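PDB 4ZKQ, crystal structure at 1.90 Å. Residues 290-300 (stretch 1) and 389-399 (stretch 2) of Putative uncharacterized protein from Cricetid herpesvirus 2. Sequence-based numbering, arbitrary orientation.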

# COMPACT_ATOMS: atom_id res chain seq x y z
N GLN A 290 19.93 12.01 20.20
CA GLN A 290 18.66 11.46 19.73
C GLN A 290 17.48 11.82 20.63
O GLN A 290 17.66 12.18 21.79
CB GLN A 290 18.76 9.94 19.61
CG GLN A 290 18.86 9.21 20.94
CD GLN A 290 19.06 7.72 20.76
OE1 GLN A 290 19.43 7.25 19.69
NE2 GLN A 290 18.80 6.97 21.82
N ILE A 291 16.28 11.73 20.07
CA ILE A 291 15.05 11.85 20.84
C ILE A 291 14.45 10.46 21.02
O ILE A 291 14.38 9.68 20.06
CB ILE A 291 14.00 12.75 20.15
CG1 ILE A 291 14.64 14.04 19.64
CG2 ILE A 291 12.85 13.04 21.12
CD1 ILE A 291 13.72 14.86 18.76
N SER A 292 14.02 10.15 22.24
CA SER A 292 13.40 8.86 22.53
C SER A 292 11.95 9.04 22.97
O SER A 292 11.65 9.86 23.84
CB SER A 292 14.19 8.12 23.61
OG SER A 292 15.52 7.91 23.18
N TYR A 293 11.06 8.28 22.35
CA TYR A 293 9.65 8.26 22.71
C TYR A 293 9.27 6.89 23.21
O TYR A 293 9.71 5.88 22.66
CB TYR A 293 8.78 8.62 21.51
CG TYR A 293 9.14 9.90 20.80
CD1 TYR A 293 8.71 11.13 21.28
CD2 TYR A 293 9.87 9.88 19.62
CE1 TYR A 293 9.03 12.30 20.62
CE2 TYR A 293 10.19 11.04 18.96
CZ TYR A 293 9.76 12.25 19.46
OH TYR A 293 10.08 13.41 18.80
N THR A 294 8.44 6.84 24.25
CA THR A 294 7.91 5.58 24.73
C THR A 294 6.40 5.66 24.88
O THR A 294 5.84 6.74 25.07
CB THR A 294 8.54 5.17 26.08
OG1 THR A 294 8.13 6.09 27.11
CG2 THR A 294 10.05 5.17 25.99
N PHE A 295 5.76 4.51 24.75
CA PHE A 295 4.32 4.41 24.94
C PHE A 295 3.96 2.98 25.27
O PHE A 295 4.69 2.04 24.94
CB PHE A 295 3.57 4.88 23.69
CG PHE A 295 3.95 4.13 22.43
CD1 PHE A 295 3.30 2.96 22.08
CD2 PHE A 295 4.94 4.61 21.60
CE1 PHE A 295 3.64 2.27 20.93
CE2 PHE A 295 5.29 3.93 20.45
CZ PHE A 295 4.64 2.77 20.11
N TYR A 296 2.83 2.82 25.94
CA TYR A 296 2.25 1.52 26.23
C TYR A 296 1.33 1.11 25.09
O TYR A 296 0.67 1.96 24.48
CB TYR A 296 1.49 1.55 27.56
CG TYR A 296 0.46 0.45 27.74
CD1 TYR A 296 -0.84 0.60 27.26
CD2 TYR A 296 0.79 -0.73 28.39
CE1 TYR A 296 -1.78 -0.40 27.42
CE2 TYR A 296 -0.15 -1.74 28.56
CZ TYR A 296 -1.43 -1.57 28.07
OH TYR A 296 -2.37 -2.56 28.23
N THR A 297 1.28 -0.18 24.79
CA THR A 297 0.35 -0.70 23.80
C THR A 297 -0.02 -2.14 24.12
O THR A 297 0.80 -2.90 24.62
CB THR A 297 0.94 -0.62 22.37
OG1 THR A 297 0.03 -1.24 21.44
CG2 THR A 297 2.28 -1.33 22.30
N ASP A 298 -1.27 -2.51 23.83
CA ASP A 298 -1.73 -3.88 23.96
C ASP A 298 -1.70 -4.59 22.62
O ASP A 298 -2.27 -5.66 22.46
CB ASP A 298 -3.15 -3.93 24.54
CG ASP A 298 -4.17 -3.25 23.64
OD1 ASP A 298 -3.77 -2.39 22.82
OD2 ASP A 298 -5.37 -3.58 23.74
N LEU A 299 -1.02 -3.99 21.65
CA LEU A 299 -1.04 -4.49 20.28
C LEU A 299 -0.54 -5.93 20.19
O LEU A 299 -1.10 -6.74 19.46
CB LEU A 299 -0.19 -3.59 19.38
CG LEU A 299 -0.09 -4.04 17.92
CD1 LEU A 299 -1.45 -3.93 17.24
CD2 LEU A 299 0.96 -3.24 17.18
N PHE A 300 0.52 -6.25 20.93
CA PHE A 300 1.14 -7.56 20.80
C PHE A 300 0.28 -8.67 21.42
O PHE A 300 0.57 -9.85 21.22
CB PHE A 300 2.53 -7.55 21.42
CG PHE A 300 3.51 -6.72 20.65
CD1 PHE A 300 4.23 -7.27 19.61
CD2 PHE A 300 3.69 -5.38 20.95
CE1 PHE A 300 5.12 -6.50 18.89
CE2 PHE A 300 4.58 -4.61 20.23
CZ PHE A 300 5.30 -5.17 19.20
N SER A 389 -4.33 -1.85 14.11
CA SER A 389 -3.25 -0.97 13.69
C SER A 389 -3.21 0.28 14.56
O SER A 389 -4.26 0.81 14.94
CB SER A 389 -3.38 -0.58 12.22
OG SER A 389 -4.56 0.16 11.99
N GLU A 390 -2.00 0.70 14.88
CA GLU A 390 -1.74 1.91 15.66
C GLU A 390 -0.80 2.80 14.88
O GLU A 390 0.32 2.39 14.59
CB GLU A 390 -1.12 1.59 17.02
CG GLU A 390 -2.06 1.04 18.05
CD GLU A 390 -1.34 0.66 19.33
OE1 GLU A 390 -0.16 1.05 19.49
OE2 GLU A 390 -1.94 -0.04 20.17
N GLY A 391 -1.25 4.01 14.55
CA GLY A 391 -0.39 5.01 13.96
C GLY A 391 -0.06 6.08 14.98
O GLY A 391 -0.90 6.44 15.81
N ARG A 392 1.17 6.57 14.94
CA ARG A 392 1.63 7.59 15.87
C ARG A 392 2.46 8.63 15.14
O ARG A 392 3.49 8.32 14.54
CB ARG A 392 2.45 6.95 17.00
CG ARG A 392 1.62 6.01 17.84
CD ARG A 392 2.38 5.44 19.01
NE ARG A 392 1.63 4.35 19.63
CZ ARG A 392 0.78 4.50 20.64
NH1 ARG A 392 0.56 5.69 21.18
NH2 ARG A 392 0.15 3.43 21.12
N GLU A 393 1.99 9.87 15.18
CA GLU A 393 2.70 10.99 14.59
C GLU A 393 3.57 11.65 15.65
O GLU A 393 3.16 11.79 16.80
CB GLU A 393 1.72 12.01 13.99
CG GLU A 393 0.94 11.47 12.80
CD GLU A 393 -0.05 12.47 12.22
OE1 GLU A 393 0.11 13.69 12.45
OE2 GLU A 393 -0.98 12.03 11.51
N TYR A 394 4.78 12.04 15.24
CA TYR A 394 5.70 12.75 16.10
C TYR A 394 6.17 14.02 15.41
O TYR A 394 6.60 13.98 14.25
CB TYR A 394 6.90 11.87 16.47
CG TYR A 394 6.52 10.65 17.28
CD1 TYR A 394 6.47 10.71 18.66
CD2 TYR A 394 6.21 9.45 16.65
CE1 TYR A 394 6.13 9.61 19.40
CE2 TYR A 394 5.86 8.34 17.39
CZ TYR A 394 5.82 8.43 18.77
OH TYR A 394 5.48 7.35 19.55
N TYR A 395 6.05 15.14 16.12
CA TYR A 395 6.45 16.44 15.61
C TYR A 395 7.73 16.84 16.33
O TYR A 395 7.75 17.01 17.55
CB TYR A 395 5.34 17.47 15.82
CG TYR A 395 3.98 16.96 15.40
CD1 TYR A 395 3.80 16.40 14.15
CD2 TYR A 395 2.90 17.00 16.26
CE1 TYR A 395 2.57 15.92 13.76
CE2 TYR A 395 1.66 16.52 15.88
CZ TYR A 395 1.51 15.97 14.63
OH TYR A 395 0.28 15.48 14.24
N LEU A 396 8.80 16.95 15.55
CA LEU A 396 10.13 17.22 16.08
C LEU A 396 10.46 18.71 16.02
O LEU A 396 9.94 19.43 15.17
CB LEU A 396 11.18 16.44 15.30
CG LEU A 396 11.38 14.95 15.59
CD1 LEU A 396 10.12 14.15 15.30
CD2 LEU A 396 12.54 14.41 14.77
N ASP A 397 11.34 19.15 16.91
CA ASP A 397 11.95 20.47 16.80
C ASP A 397 13.46 20.31 16.63
O ASP A 397 14.23 21.25 16.80
CB ASP A 397 11.63 21.34 18.02
CG ASP A 397 11.91 20.63 19.34
OD1 ASP A 397 12.57 19.58 19.33
OD2 ASP A 397 11.46 21.14 20.39
N ARG A 398 13.87 19.09 16.29
CA ARG A 398 15.24 18.79 15.88
C ARG A 398 15.22 18.43 14.41
O ARG A 398 14.18 18.00 13.88
CB ARG A 398 15.83 17.64 16.70
CG ARG A 398 15.83 17.86 18.19
CD ARG A 398 16.87 18.89 18.60
NE ARG A 398 17.06 18.92 20.05
CZ ARG A 398 16.34 19.65 20.90
NH1 ARG A 398 15.37 20.44 20.45
NH2 ARG A 398 16.60 19.60 22.20
N VAL A 399 16.35 18.59 13.73
CA VAL A 399 16.44 18.18 12.34
C VAL A 399 16.79 16.69 12.31
O VAL A 399 17.72 16.25 12.98
CB VAL A 399 17.47 19.03 11.54
CG1 VAL A 399 18.91 18.69 11.95
CG2 VAL A 399 17.28 18.83 10.05
O HOH W 1 9.26 15.83 19.71
O HOH W 2 4.87 8.52 22.42
O HOH W 3 -1.90 3.13 23.58

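Two strands that lie too far apart to share backbone hydrogen bonds must communicate through their side chains, and the pair formed by residues 290-296 and 389-395 is a compact example. Their axes approach no closer than 10.5 Å, and their N-to-C directions differ by 148°, so the chains run roughly antiparallel. The register follows from this: Tyr293 faces Tyr394, Phe295 faces Arg392, and farther along Leu299 comes nearest to Ser389. Strand alternation then selects the participants. Ile291, Tyr293 and Phe295 direct their CA-to-CB bonds toward the other stretch, as do Glu390, Arg392 and Tyr394, whereas Gln290, Thr294 and Tyr296 point away.

The central pairing is that of Phe295 with Arg392. Phe295 adopts the p rotamer at chi1 (57°), while Tyr293 before it in the same row is m, and its ring presents a face to the arginine. Arg392 is m at chi1 and then extended, t at both chi2 and chi3, so that its chain runs across the gap before chi4, at -92°, turns the guanidinium to lie flat on the phenyl ring. The planes are inclined by 23°, and CZ of Arg392 sits 3.7 Å from the ring centroid of Phe295, a cation-pi arrangement over the face. The aliphatic part contributes too: CD of Arg392 lies 3.6 Å from the same centroid, almost on the ring normal, in a CH-pi contact. Stacking leaves the guanidinium nitrogens free to bond in their own plane. Thus NH2 of Arg392 donates to OE1 of Glu390 at 2.9 Å, a salt bridge within one strand between residues two apart, whose side chains project to the same side.

Glu390 is likewise m, then t, an extended conformation that carries its carboxylate to the far stretch. There OE2 of Glu390 accepts a short hydrogen bond of 2.6 Å from OG1 of Thr297. With chi1 at 176° (t), that threonine hydroxyl serves twice, for OG1 of Thr297 also accepts from the backbone N of Leu299 at 3.0 Å, bracing the turn beyond the strand. One carboxylate therefore joins the arginine to the loop. A second acid lies close by, with OD1 of Asp298 4.0 Å from OE2 of Glu390, a proximity of like charges; the salt bridge to Arg392 and the hydrogen bond from Thr297 help to offset the charge on Glu390, and OD1 of Asp298 is hydrogen-bonded elsewhere in the structure.

Toward the other end the chemistry becomes more apolar. Tyr293 and Tyr394, both m with chi2 near -90°, overlap obliquely, their ring centroids 4.2 Å apart and planes at 35°; CG of Tyr293 approaches CE1 of Tyr394 to 3.3 Å. The Tyr293 hydroxyl reaches past this contact to donate to a water, 2.7 Å from OH of Tyr293, which in turn donates to O of Tyr395 at 2.9 Å. Ile291, m then t, extends CD1 to within 3.9 Å of CG of Leu396 and 3.7 Å of CG of Arg398, so even a poorly ordered arginine lends its methylene portion to the packing.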